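Local coordinates for hypothetical protein (Actinomyces odontolyticus, PDB 4MJG), which is of unknown function but belongs to the DUF4853 family and is probably made as a bacterial lipoprotein, at residues F9-R15 / I112-G116; I18-I22 / F149-S153; Q61-V65 / C136-P142; F77-E81 / T106-Q110. All blocks are in the same frame, centred on the assembly; numbering follows the deposited sequence.

Contacts 1, 3 and 4 use one antiparallel sheet; contact 2 packs helix on loop. Along the chain, contact 4 is nested inside the loops closed by contacts 1, 2 and 3. Contact 3 is nested inside contact 2, whereas contact 1 crosses both. Contacts 2 and 3 have centres about 11 Å apart, and those of contacts 1 and 3 are about 13 Å apart. Contacts 1 and 3 share a sulfate ion. Contact 4 lies about 31 Å from contact 3, centre to centre, on the opposite side of the chain's centre. It shares strand 107-113 with contact 1. The N-terminal segment and the long loop after strand 127-133 are packed together at one end of the sheet.

Contact 1 (F9-R15 / I112-G116); sequences FVPFPER and IDNYG. With SO4 (sulfate ion), chain C.
The loop 9-15 runs past the turn that follows strand 107-113. Residues 12-14 form a short 3-10 turn, and Val-10 lies closest to Tyr-115, CA to CA 5.1 Å. Ile-112 is still in the strand, and its CG2 sits 3.7 Å from Phe-9 CE1. Asp-113 starts a type I turn closed by Gly-116 N to Asp-113 O, 2.9 Å. Its OD1 accepts from Tyr-115 N at 2.9 Å, an Asx turn, and also bonds Gly-117. Asn-114 O takes the hydrogen bond across the contact, from Val-10 N at 2.9 Å. Tyr-115, chi1 m, brings its ring back to the loop. Arg-15 CG lies over the ring face, 3.6 Å from the centroid, and Val-10 CB is 3.9 Å from Tyr-115 CD1. The tyrosine hydroxyl bonds Val-16. Arg-15, extended beyond chi1 m, bonds Val-10 O through NE at 2.9 Å. Its NH1 reaches Cys-136 and, at 3.2 Å, O1 of the sulfate. Gly-116, at phi 89° and psi 3°, puts CA 3.5 Å from the Phe-9 ring centroid, a CH-pi contact. The arrangement is a beta hairpin connection, between strands 107-113 and 118-123, with a type I turn and Asx turn clasped by an N-terminal loop.

Contact 2 (I18-I22 / F149-S153); sequences IEEYI and FVLPS
This is a helix packed against an irregular loop. Helix 18-24 meets residues 149-153, which run extended toward helix 154-157. Ser-153 is the N-cap of that second helix. The closest CA pairs are Glu-19 with Phe-149, 7.2 Å, and Ile-22 with Leu-151, 6.7 Å. Polar bonds lead outward: Glu-19 OE1 bonds Thr-139, and Pro-152 O takes a bond from Tyr-68. The Phe-149 ring meets Tyr-63 edge-to-face, which ties the contact to strand 62-73. No hydrogen bond crosses the contact, so it is held by apolar packing. Ile-18 and Ile-22 are one turn apart, with Ile-22 N bonded to Ile-18 O at 2.9 Å, and their CB atoms point toward the loop. Phe-149, chi1 m, lays its ring beside the start of the helix. Its CE1 is 3.6 Å from Ile-18 CG2, and its CD1 is 3.7 Å from the aliphatic CG of Glu-19. Ile-22, chi1 m and chi2 t, is the central side chain. Its CD1 lies 4.1 Å from Phe-149 CB and 4.0 Å from Leu-151 CD2. Ile-22 CG2 is 3.6 Å from Val-150 O and 3.9 Å from Pro-152 CD.

Contact 3 (Q61-V65 / C136-P142); sequences QGYRV and CLPTNKP. With SO4 (sulfate ion), chain C.
Tyr-63 reaches along residues 136-142, and the edge of its ring meets Thr-139, CD2 to CG2 3.7 Å. With chi1 m its hydroxyl arrives at Pro-142, where OH donates to O at 2.6 Å. The ring also packs edge-to-face on Phe-149. Residues 136-138 run antiparallel to the start of strand 62-73. Tyr-63 and Leu-137 make one hydrogen-bonded antiparallel bridge, CA to CA 5.2 Å: Tyr-63 N to Leu-137 O is 2.9 Å, and Leu-137 N to Tyr-63 O is 2.8 Å. Gly-62, phi -170° and psi -144°, brings its CA to 3.3 Å from Leu-137 O. A CB there would clash with that oxygen. Beyond the bridge the loop turns away, with Lys-141 N bonded to Thr-139 OG1 at 3.1 Å, an ST turn. Cys-136 is joined to Cys-55 by a disulfide, which links the loop to strand 44-55. Arg-64 has its guanidinium face over Cys-136 CA. Its NH2 bonds sulfate O4 at 3.1 Å and its NH1 bonds O2 at 3.1 Å, while Cys-136 N bonds O1 at 2.7 Å. Arg-15 completes this site. The sulfate is probably from the crystallisation liquor, but these donors are consistent with a local preference for anions.

Contact 4 (F77-E81 / T106-Q110); sequences FERLE and TRGIQ
Helix 77-86 packs on one face of the antiparallel sheet, its first turn running along strand 107-113, a helix-on-sheet packing as in alpha+beta folds. The axes of 77-81 and 107-110 run nearly parallel, at 6°, and come within 10.1 Å. The closest CA pairs are Phe-77 with Arg-107, 8.1 Å, and Glu-81 with Ile-109, 7.3 Å. No hydrogen bond crosses. Phe-77, chi1 t and chi2 79°, points its ring at the strand between Arg-107 and Ile-109. Leu-80, chi1 t and chi2 p, packs its CG 4.0 Å from Ile-109 CD1. Ile-109, chi1 m and chi2 t, extends CD1 to 3.7 Å from Glu-81 CA, and its CG1 is 3.8 Å from Phe-77 CZ. Arg-107 is fully extended, with all chi angles near t, and its NE bonds Asp-98 O. The Arg-107 side chain crosses the face of the Phe-77 ring: CD stands 3.5 Å from the ring centroid, 15° off the normal, a CH-pi contact, and NH1 lies 3.4 Å from Phe-77 CE2.

Contact 1 (F9-R15 / I112-G116)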
loop_
_atom_site.group_PDB
_atom_site.type_symbol
_atom_site.label_atom_id
_atom_site.label_comp_id
_atom_site.label_asym_id
_atom_site.label_seq_id
_atom_site.Cartn_x
_atom_site.Cartn_y
_atom_site.Cartn_z
ATOM N N PHE A 9 -9.282 -17.898 2.220
ATOM C CA PHE A 9 -8.047 -17.214 2.589
ATOM C C PHE A 9 -7.181 -18.153 3.415
ATOM O O PHE A 9 -7.700 -18.924 4.224
ATOM C CB PHE A 9 -8.326 -15.946 3.408
ATOM C CG PHE A 9 -9.037 -14.858 2.650
ATOM C CD1 PHE A 9 -8.649 -14.508 1.357
ATOM C CD2 PHE A 9 -10.078 -14.151 3.246
ATOM C CE1 PHE A 9 -9.302 -13.498 0.673
ATOM C CE2 PHE A 9 -10.730 -13.137 2.565
ATOM C CZ PHE A 9 -10.342 -12.810 1.278
ATOM N N VAL A 10 -5.863 -18.069 3.217
ATOM C CA VAL A 10 -4.894 -18.837 4.002
ATOM C C VAL A 10 -5.108 -18.533 5.488
ATOM O O VAL A 10 -5.079 -17.369 5.890
ATOM C CB VAL A 10 -3.436 -18.489 3.611
ATOM C CG1 VAL A 10 -2.443 -19.169 4.548
ATOM C CG2 VAL A 10 -3.153 -18.879 2.166
ATOM N N PRO A 11 -5.339 -19.574 6.308
ATOM C CA PRO A 11 -5.627 -19.323 7.720
ATOM C C PRO A 11 -4.426 -18.766 8.485
ATOM O O PRO A 11 -3.278 -18.968 8.081
ATOM C CB PRO A 11 -6.025 -20.705 8.250
ATOM C CG PRO A 11 -5.345 -21.666 7.344
ATOM C CD PRO A 11 -5.337 -21.013 5.992
ATOM N N PHE A 12 -4.718 -18.088 9.593
ATOM C CA PHE A 12 -3.735 -17.316 10.357
ATOM C C PHE A 12 -2.438 -18.063 10.697
ATOM O O PHE A 12 -1.351 -17.550 10.433
ATOM C CB PHE A 12 -4.391 -16.774 11.635
ATOM C CG PHE A 12 -3.466 -15.974 12.503
ATOM C CD1 PHE A 12 -3.151 -14.664 12.175
ATOM C CD2 PHE A 12 -2.923 -16.523 13.653
ATOM C CE1 PHE A 12 -2.303 -13.917 12.975
ATOM C CE2 PHE A 12 -2.075 -15.783 14.457
ATOM C CZ PHE A 12 -1.762 -14.480 14.117
ATOM N N PRO A 13 -2.541 -19.272 11.273
ATOM C CA PRO A 13 -1.318 -19.969 11.693
ATOM C C PRO A 13 -0.347 -20.269 10.549
ATOM O O PRO A 13 0.862 -20.280 10.764
ATOM C CB PRO A 13 -1.838 -21.290 12.289
ATOM C CG PRO A 13 -3.288 -21.073 12.541
ATOM C CD PRO A 13 -3.737 -20.103 11.493
ATOM N N GLU A 14 -0.879 -20.508 9.353
ATOM C CA GLU A 14 -0.069 -20.917 8.206
ATOM C C GLU A 14 0.515 -19.741 7.423
ATOM O O GLU A 14 1.246 -19.945 6.457
ATOM C CB GLU A 14 -0.903 -21.802 7.276
ATOM C CG GLU A 14 -1.419 -23.073 7.939
ATOM C CD GLU A 14 -2.445 -23.809 7.095
ATOM O OE1 GLU A 14 -2.587 -23.486 5.897
ATOM O OE2 GLU A 14 -3.114 -24.715 7.634
ATOM N N ARG A 15 0.189 -18.517 7.829
ATOM C CA ARG A 15 0.739 -17.324 7.185
ATOM C C ARG A 15 2.185 -17.100 7.621
ATOM O O ARG A 15 2.575 -17.502 8.710
ATOM C CB ARG A 15 -0.100 -16.092 7.538
ATOM C CG ARG A 15 -1.504 -16.110 6.957
ATOM C CD ARG A 15 -2.351 -14.976 7.512
ATOM N NE ARG A 15 -3.782 -15.218 7.327
ATOM C CZ ARG A 15 -4.756 -14.498 7.885
ATOM N NH1 ARG A 15 -4.475 -13.467 8.672
ATOM N NH2 ARG A 15 -6.025 -14.814 7.661
ATOM N N ILE A 112 -7.088 -7.805 -3.377
ATOM C CA ILE A 112 -7.112 -8.733 -2.243
ATOM C C ILE A 112 -6.103 -9.858 -2.442
ATOM O O ILE A 112 -6.137 -10.549 -3.458
ATOM C CB ILE A 112 -8.518 -9.355 -2.039
ATOM C CG1 ILE A 112 -9.612 -8.275 -2.021
ATOM C CG2 ILE A 112 -8.568 -10.171 -0.753
ATOM C CD1 ILE A 112 -9.455 -7.231 -0.933
ATOM N N ASP A 113 -5.214 -10.041 -1.466
ATOM C CA ASP A 113 -4.227 -11.130 -1.513
ATOM C C ASP A 113 -4.783 -12.399 -0.870
ATOM O O ASP A 113 -5.838 -12.379 -0.227
ATOM C CB ASP A 113 -2.894 -10.720 -0.858
ATOM C CG ASP A 113 -3.031 -10.375 0.626
ATOM O OD1 ASP A 113 -3.741 -11.101 1.353
ATOM O OD2 ASP A 113 -2.415 -9.378 1.071
ATOM N N ASN A 114 -4.060 -13.500 -1.044
ATOM C CA ASN A 114 -4.509 -14.816 -0.565
ATOM C C ASN A 114 -4.574 -14.947 0.963
ATOM O O ASN A 114 -5.106 -15.932 1.476
ATOM C CB ASN A 114 -3.665 -15.954 -1.173
ATOM C CG ASN A 114 -2.196 -15.588 -1.327
ATOM O OD1 ASN A 114 -1.857 -14.466 -1.725
ATOM N ND2 ASN A 114 -1.315 -16.539 -1.031
ATOM N N TYR A 115 -4.042 -13.955 1.678
ATOM C CA TYR A 115 -4.136 -13.891 3.142
ATOM C C TYR A 115 -5.379 -13.135 3.614
ATOM O O TYR A 115 -5.682 -13.117 4.805
ATOM C CB TYR A 115 -2.897 -13.202 3.724
ATOM C CG TYR A 115 -1.635 -14.033 3.772
ATOM C CD1 TYR A 115 -1.479 -15.178 2.992
ATOM C CD2 TYR A 115 -0.577 -13.654 4.595
ATOM C CE1 TYR A 115 -0.312 -15.928 3.050
ATOM C CE2 TYR A 115 0.592 -14.395 4.654
ATOM C CZ TYR A 115 0.719 -15.530 3.881
ATOM O OH TYR A 115 1.876 -16.263 3.947
ATOM N N GLY A 116 -6.100 -12.511 2.688
ATOM C CA GLY A 116 -7.207 -11.622 3.050
ATOM C C GLY A 116 -6.725 -10.195 3.266
ATOM O O GLY A 116 -7.509 -9.311 3.630
HETATM S S SO4 C . -7.434 -9.970 9.131
HETATM O O1 SO4 C . -6.293 -10.861 8.808
HETATM O O2 SO4 C . -7.523 -8.855 8.160
HETATM O O3 SO4 C . -8.687 -10.755 9.061
HETATM O O4 SO4 C . -7.258 -9.439 10.500
#

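Contact 2 (I18-I22 / F149-S153)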
loop_
_atom_site.group_PDB
_atom_site.type_symbol
_atom_site.label_atom_id
_atom_site.label_comp_id
_atom_site.label_asym_id
_atom_site.label_seq_id
_atom_site.Cartn_x
_atom_site.Cartn_y
_atom_site.Cartn_z
ATOM N N ILE A 18 5.136 -11.745 10.577
ATOM C CA ILE A 18 5.174 -10.303 10.334
ATOM C C ILE A 18 6.531 -9.840 9.798
ATOM O O ILE A 18 6.592 -9.030 8.873
ATOM C CB ILE A 18 4.797 -9.509 11.615
ATOM C CG1 ILE A 18 4.786 -7.998 11.352
ATOM C CG2 ILE A 18 5.730 -9.839 12.776
ATOM C CD1 ILE A 18 3.738 -7.549 10.357
ATOM N N GLU A 19 7.609 -10.375 10.365
ATOM C CA GLU A 19 8.963 -9.989 9.972
ATOM C C GLU A 19 9.305 -10.469 8.563
ATOM O O GLU A 19 9.965 -9.755 7.806
ATOM C CB GLU A 19 9.977 -10.539 10.975
ATOM C CG GLU A 19 9.844 -9.945 12.373
ATOM C CD GLU A 19 9.897 -11.000 13.465
ATOM O OE1 GLU A 19 8.985 -11.862 13.511
ATOM O OE2 GLU A 19 10.848 -10.960 14.279
ATOM N N GLU A 20 8.858 -11.678 8.223
ATOM C CA GLU A 20 9.051 -12.230 6.882
ATOM C C GLU A 20 8.268 -11.419 5.862
ATOM O O GLU A 20 8.732 -11.205 4.737
ATOM C CB GLU A 20 8.597 -13.695 6.845
ATOM C CG GLU A 20 8.716 -14.395 5.490
ATOM C CD GLU A 20 10.140 -14.773 5.119
ATOM O OE1 GLU A 20 11.083 -14.423 5.856
ATOM O OE2 GLU A 20 10.314 -15.430 4.068
ATOM N N TYR A 21 7.081 -10.974 6.263
ATOM C CA TYR A 21 6.207 -10.203 5.387
ATOM C C TYR A 21 6.796 -8.826 5.108
ATOM O O TYR A 21 6.837 -8.372 3.958
ATOM C CB TYR A 21 4.835 -10.055 6.024
ATOM C CG TYR A 21 3.747 -9.608 5.079
ATOM C CD1 TYR A 21 3.473 -8.259 4.881
ATOM C CD2 TYR A 21 2.965 -10.539 4.409
ATOM C CE1 TYR A 21 2.457 -7.850 4.029
ATOM C CE2 TYR A 21 1.945 -10.143 3.557
ATOM C CZ TYR A 21 1.695 -8.802 3.366
ATOM O OH TYR A 21 0.676 -8.424 2.524
ATOM N N ILE A 22 7.254 -8.170 6.168
ATOM C CA ILE A 22 7.924 -6.878 6.045
ATOM C C ILE A 22 9.145 -6.990 5.130
ATOM O O ILE A 22 9.362 -6.149 4.248
ATOM C CB ILE A 22 8.338 -6.342 7.432
ATOM C CG1 ILE A 22 7.094 -5.861 8.189
ATOM C CG2 ILE A 22 9.338 -5.205 7.297
ATOM C CD1 ILE A 22 7.322 -5.577 9.656
ATOM N N PHE A 149 9.407 -3.724 15.493
ATOM C CA PHE A 149 9.787 -4.205 14.160
ATOM C C PHE A 149 10.353 -3.113 13.273
ATOM O O PHE A 149 9.709 -2.093 13.063
ATOM C CB PHE A 149 8.578 -4.802 13.456
ATOM C CG PHE A 149 7.900 -5.882 14.238
ATOM C CD1 PHE A 149 8.479 -7.137 14.355
ATOM C CD2 PHE A 149 6.684 -5.645 14.858
ATOM C CE1 PHE A 149 7.855 -8.134 15.074
ATOM C CE2 PHE A 149 6.054 -6.638 15.578
ATOM C CZ PHE A 149 6.640 -7.885 15.687
ATOM N N VAL A 150 11.553 -3.340 12.746
ATOM C CA VAL A 150 12.150 -2.423 11.778
ATOM C C VAL A 150 11.344 -2.470 10.494
ATOM O O VAL A 150 10.853 -3.527 10.108
ATOM C CB VAL A 150 13.627 -2.757 11.452
ATOM C CG1 VAL A 150 14.478 -2.671 12.709
ATOM C CG2 VAL A 150 13.767 -4.128 10.792
ATOM N N LEU A 151 11.228 -1.321 9.837
ATOM C CA LEU A 151 10.493 -1.204 8.583
ATOM C C LEU A 151 11.429 -0.750 7.472
ATOM O O LEU A 151 12.422 -0.078 7.733
ATOM C CB LEU A 151 9.357 -0.203 8.748
ATOM C CG LEU A 151 8.228 -0.681 9.662
ATOM C CD1 LEU A 151 7.440 0.491 10.217
ATOM C CD2 LEU A 151 7.324 -1.650 8.921
ATOM N N PRO A 152 11.119 -1.119 6.223
ATOM C CA PRO A 152 12.064 -0.842 5.154
ATOM C C PRO A 152 12.115 0.634 4.820
ATOM O O PRO A 152 11.092 1.316 4.877
ATOM C CB PRO A 152 11.501 -1.636 3.975
ATOM C CG PRO A 152 10.039 -1.677 4.221
ATOM C CD PRO A 152 9.846 -1.663 5.712
ATOM N N SER A 153 13.309 1.115 4.482
ATOM C CA SER A 153 13.474 2.454 3.934
ATOM C C SER A 153 12.702 2.536 2.627
ATOM O O SER A 153 12.421 1.517 1.992
ATOM C CB SER A 153 14.949 2.748 3.671
ATOM O OG SER A 153 15.493 1.799 2.767
#

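Contact 3 (Q61-V65 / C136-P142)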
loop_
_atom_site.group_PDB
_atom_site.type_symbol
_atom_site.label_atom_id
_atom_site.label_comp_id
_atom_site.label_asym_id
_atom_site.label_seq_id
_atom_site.Cartn_x
_atom_site.Cartn_y
_atom_site.Cartn_z
ATOM N N GLN A 61 -3.893 -13.671 18.010
ATOM C CA GLN A 61 -3.300 -12.340 18.143
ATOM C C GLN A 61 -2.006 -12.268 17.360
ATOM O O GLN A 61 -1.253 -13.244 17.298
ATOM C CB GLN A 61 -3.000 -11.998 19.604
ATOM C CG GLN A 61 -4.163 -11.405 20.369
ATOM C CD GLN A 61 -3.861 -11.282 21.852
ATOM O OE1 GLN A 61 -3.662 -10.181 22.368
ATOM N NE2 GLN A 61 -3.814 -12.418 22.544
ATOM N N GLY A 62 -1.736 -11.102 16.782
ATOM C CA GLY A 62 -0.517 -10.904 16.022
ATOM C C GLY A 62 -0.289 -9.457 15.647
ATOM O O GLY A 62 -0.583 -8.548 16.425
ATOM N N TYR A 63 0.255 -9.250 14.453
ATOM C CA TYR A 63 0.612 -7.927 13.985
ATOM C C TYR A 63 0.221 -7.733 12.528
ATOM O O TYR A 63 0.242 -8.672 11.727
ATOM C CB TYR A 63 2.109 -7.695 14.139
ATOM C CG TYR A 63 2.562 -7.493 15.561
ATOM C CD1 TYR A 63 2.249 -6.328 16.249
ATOM C CD2 TYR A 63 3.323 -8.454 16.211
ATOM C CE1 TYR A 63 2.674 -6.129 17.553
ATOM C CE2 TYR A 63 3.754 -8.263 17.513
ATOM C CZ TYR A 63 3.426 -7.097 18.178
ATOM O OH TYR A 63 3.852 -6.893 19.469
ATOM N N ARG A 64 -0.114 -6.490 12.206
ATOM C CA ARG A 64 -0.557 -6.090 10.888
ATOM C C ARG A 64 0.385 -5.000 10.406
ATOM O O ARG A 64 0.867 -4.206 11.207
ATOM C CB ARG A 64 -1.967 -5.524 11.004
ATOM C CG ARG A 64 -2.640 -5.226 9.687
ATOM C CD ARG A 64 -3.937 -4.457 9.898
ATOM N NE ARG A 64 -4.840 -5.111 10.844
ATOM C CZ ARG A 64 -5.549 -6.210 10.592
ATOM N NH1 ARG A 64 -5.466 -6.832 9.417
ATOM N NH2 ARG A 64 -6.338 -6.706 11.536
ATOM N N VAL A 65 0.638 -4.941 9.106
ATOM C CA VAL A 65 1.500 -3.891 8.563
ATOM C C VAL A 65 0.768 -3.023 7.533
ATOM O O VAL A 65 0.323 -3.500 6.480
ATOM C CB VAL A 65 2.838 -4.449 8.010
ATOM C CG1 VAL A 65 2.623 -5.476 6.908
ATOM C CG2 VAL A 65 3.729 -3.318 7.519
ATOM N N CYS A 136 -3.740 -9.944 9.229
ATOM C CA CYS A 136 -3.115 -10.141 10.536
ATOM C C CYS A 136 -2.111 -11.287 10.437
ATOM O O CYS A 136 -2.426 -12.341 9.891
ATOM C CB CYS A 136 -4.165 -10.441 11.604
ATOM S SG CYS A 136 -3.589 -10.226 13.306
ATOM N N LEU A 137 -0.903 -11.074 10.952
ATOM C CA LEU A 137 0.182 -12.042 10.807
ATOM C C LEU A 137 0.685 -12.538 12.159
ATOM O O LEU A 137 0.771 -11.767 13.110
ATOM C CB LEU A 137 1.337 -11.413 10.025
ATOM C CG LEU A 137 0.958 -10.914 8.630
ATOM C CD1 LEU A 137 2.044 -10.021 8.050
ATOM C CD2 LEU A 137 0.668 -12.082 7.702
ATOM N N PRO A 138 1.035 -13.833 12.247
ATOM C CA PRO A 138 1.559 -14.379 13.493
ATOM C C PRO A 138 3.014 -13.997 13.721
ATOM O O PRO A 138 3.666 -13.477 12.818
ATOM C CB PRO A 138 1.436 -15.884 13.281
ATOM C CG PRO A 138 1.633 -16.056 11.815
ATOM C CD PRO A 138 1.009 -14.848 11.177
ATOM N N THR A 139 3.505 -14.248 14.931
ATOM C CA THR A 139 4.912 -14.042 15.261
ATOM C C THR A 139 5.284 -14.759 16.556
ATOM O O THR A 139 4.436 -14.982 17.418
ATOM C CB THR A 139 5.254 -12.545 15.414
ATOM O OG1 THR A 139 6.669 -12.394 15.596
ATOM C CG2 THR A 139 4.506 -11.923 16.596
ATOM N N ASN A 140 6.560 -15.101 16.683
ATOM C CA ASN A 140 7.096 -15.646 17.928
ATOM C C ASN A 140 7.579 -14.543 18.881
ATOM O O ASN A 140 8.081 -14.833 19.966
ATOM C CB ASN A 140 8.234 -16.632 17.635
ATOM C CG ASN A 140 9.431 -15.975 16.961
ATOM O OD1 ASN A 140 9.400 -14.796 16.594
ATOM N ND2 ASN A 140 10.496 -16.747 16.784
ATOM N N LYS A 141 7.428 -13.288 18.466
ATOM C CA LYS A 141 7.885 -12.141 19.248
ATOM C C LYS A 141 6.775 -11.649 20.170
ATOM O O LYS A 141 5.617 -12.023 19.991
ATOM C CB LYS A 141 8.325 -11.005 18.317
ATOM C CG LYS A 141 9.380 -11.391 17.287
ATOM C CD LYS A 141 10.678 -11.845 17.932
ATOM C CE LYS A 141 11.744 -12.116 16.885
ATOM N NZ LYS A 141 12.918 -12.838 17.444
ATOM N N PRO A 142 7.124 -10.811 21.167
ATOM C CA PRO A 142 6.117 -10.287 22.089
ATOM C C PRO A 142 4.991 -9.539 21.393
ATOM O O PRO A 142 5.233 -8.826 20.423
ATOM C CB PRO A 142 6.916 -9.325 22.971
ATOM C CG PRO A 142 8.289 -9.881 22.969
ATOM C CD PRO A 142 8.488 -10.436 21.588
HETATM S S SO4 C . -7.434 -9.970 9.131
HETATM O O1 SO4 C . -6.293 -10.861 8.808
HETATM O O2 SO4 C . -7.523 -8.855 8.160
HETATM O O3 SO4 C . -8.687 -10.755 9.061
HETATM O O4 SO4 C . -7.258 -9.439 10.500
#

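Contact 4 (F77-E81 / T106-Q110)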
loop_
_atom_site.group_PDB
_atom_site.type_symbol
_atom_site.label_atom_id
_atom_site.label_comp_id
_atom_site.label_asym_id
_atom_site.label_seq_id
_atom_site.Cartn_x
_atom_site.Cartn_y
_atom_site.Cartn_z
ATOM N N PHE A 77 -11.822 7.680 -13.039
ATOM C CA PHE A 77 -12.012 6.415 -12.335
ATOM C C PHE A 77 -12.087 5.231 -13.298
ATOM O O PHE A 77 -11.511 4.178 -13.045
ATOM C CB PHE A 77 -13.268 6.454 -11.461
ATOM C CG PHE A 77 -13.427 5.240 -10.602
ATOM C CD1 PHE A 77 -12.697 5.112 -9.430
ATOM C CD2 PHE A 77 -14.281 4.209 -10.975
ATOM C CE1 PHE A 77 -12.820 3.987 -8.638
ATOM C CE2 PHE A 77 -14.411 3.081 -10.188
ATOM C CZ PHE A 77 -13.678 2.969 -9.017
ATOM N N GLU A 78 -12.799 5.418 -14.403
ATOM C CA GLU A 78 -12.900 4.412 -15.457
ATOM C C GLU A 78 -11.520 3.962 -15.974
ATOM O O GLU A 78 -11.293 2.769 -16.216
ATOM C CB GLU A 78 -13.748 4.989 -16.610
ATOM C CG GLU A 78 -14.192 3.970 -17.658
ATOM C CD GLU A 78 -14.325 4.581 -19.040
ATOM O OE1 GLU A 78 -14.886 5.689 -19.134
ATOM O OE2 GLU A 78 -13.871 3.959 -20.029
ATOM N N ARG A 79 -10.605 4.920 -16.119
ATOM C CA ARG A 79 -9.244 4.656 -16.608
ATOM C C ARG A 79 -8.378 3.970 -15.545
ATOM O O ARG A 79 -7.457 3.217 -15.878
ATOM C CB ARG A 79 -8.573 5.964 -17.061
ATOM N N LEU A 80 -8.664 4.251 -14.274
ATOM C CA LEU A 80 -7.954 3.633 -13.153
ATOM C C LEU A 80 -8.333 2.166 -13.009
ATOM O O LEU A 80 -7.461 1.314 -12.814
ATOM C CB LEU A 80 -8.272 4.365 -11.845
ATOM C CG LEU A 80 -7.593 3.850 -10.570
ATOM C CD1 LEU A 80 -6.088 4.058 -10.628
ATOM C CD2 LEU A 80 -8.167 4.537 -9.346
ATOM N N GLU A 81 -9.632 1.882 -13.096
ATOM C CA GLU A 81 -10.136 0.508 -13.030
ATOM C C GLU A 81 -9.563 -0.330 -14.164
ATOM O O GLU A 81 -9.163 -1.477 -13.959
ATOM C CB GLU A 81 -11.667 0.491 -13.078
ATOM C CG GLU A 81 -12.285 -0.892 -12.912
ATOM C CD GLU A 81 -13.800 -0.854 -12.786
ATOM O OE1 GLU A 81 -14.382 0.248 -12.668
ATOM O OE2 GLU A 81 -14.416 -1.939 -12.798
ATOM N N THR A 106 -14.361 10.198 -2.376
ATOM C CA THR A 106 -13.335 9.217 -2.730
ATOM C C THR A 106 -13.974 7.883 -3.089
ATOM O O THR A 106 -14.990 7.503 -2.509
ATOM C CB THR A 106 -12.326 8.981 -1.585
ATOM O OG1 THR A 106 -12.977 8.312 -0.499
ATOM C CG2 THR A 106 -11.726 10.299 -1.094
ATOM N N ARG A 107 -13.380 7.183 -4.055
ATOM C CA ARG A 107 -13.860 5.862 -4.471
ATOM C C ARG A 107 -12.694 4.915 -4.557
ATOM O O ARG A 107 -11.679 5.235 -5.178
ATOM C CB ARG A 107 -14.549 5.931 -5.830
ATOM C CG ARG A 107 -15.406 4.717 -6.142
ATOM C CD ARG A 107 -16.101 4.868 -7.484
ATOM N NE ARG A 107 -16.902 3.700 -7.819
ATOM C CZ ARG A 107 -17.550 3.539 -8.968
ATOM N NH1 ARG A 107 -17.496 4.474 -9.915
ATOM N NH2 ARG A 107 -18.250 2.432 -9.175
ATOM N N GLY A 108 -12.851 3.743 -3.953
ATOM C CA GLY A 108 -11.748 2.810 -3.806
ATOM C C GLY A 108 -11.798 1.609 -4.731
ATOM O O GLY A 108 -12.874 1.129 -5.091
ATOM N N ILE A 109 -10.616 1.140 -5.124
ATOM C CA ILE A 109 -10.454 -0.176 -5.728
ATOM C C ILE A 109 -9.484 -0.943 -4.838
ATOM O O ILE A 109 -8.417 -0.430 -4.486
ATOM C CB ILE A 109 -9.893 -0.106 -7.157
ATOM C CG1 ILE A 109 -10.836 0.699 -8.053
ATOM C CG2 ILE A 109 -9.701 -1.510 -7.728
ATOM C CD1 ILE A 109 -10.252 1.035 -9.405
ATOM N N GLN A 110 -9.864 -2.164 -4.474
ATOM C CA GLN A 110 -9.061 -2.983 -3.588
ATOM C C GLN A 110 -8.480 -4.165 -4.343
ATOM O O GLN A 110 -9.133 -4.736 -5.219
ATOM C CB GLN A 110 -9.908 -3.498 -2.425
ATOM C CG GLN A 110 -10.443 -2.416 -1.505
ATOM C CD GLN A 110 -11.689 -1.759 -2.047
ATOM O OE1 GLN A 110 -12.673 -2.440 -2.364
ATOM N NE2 GLN A 110 -11.662 -0.428 -2.151
#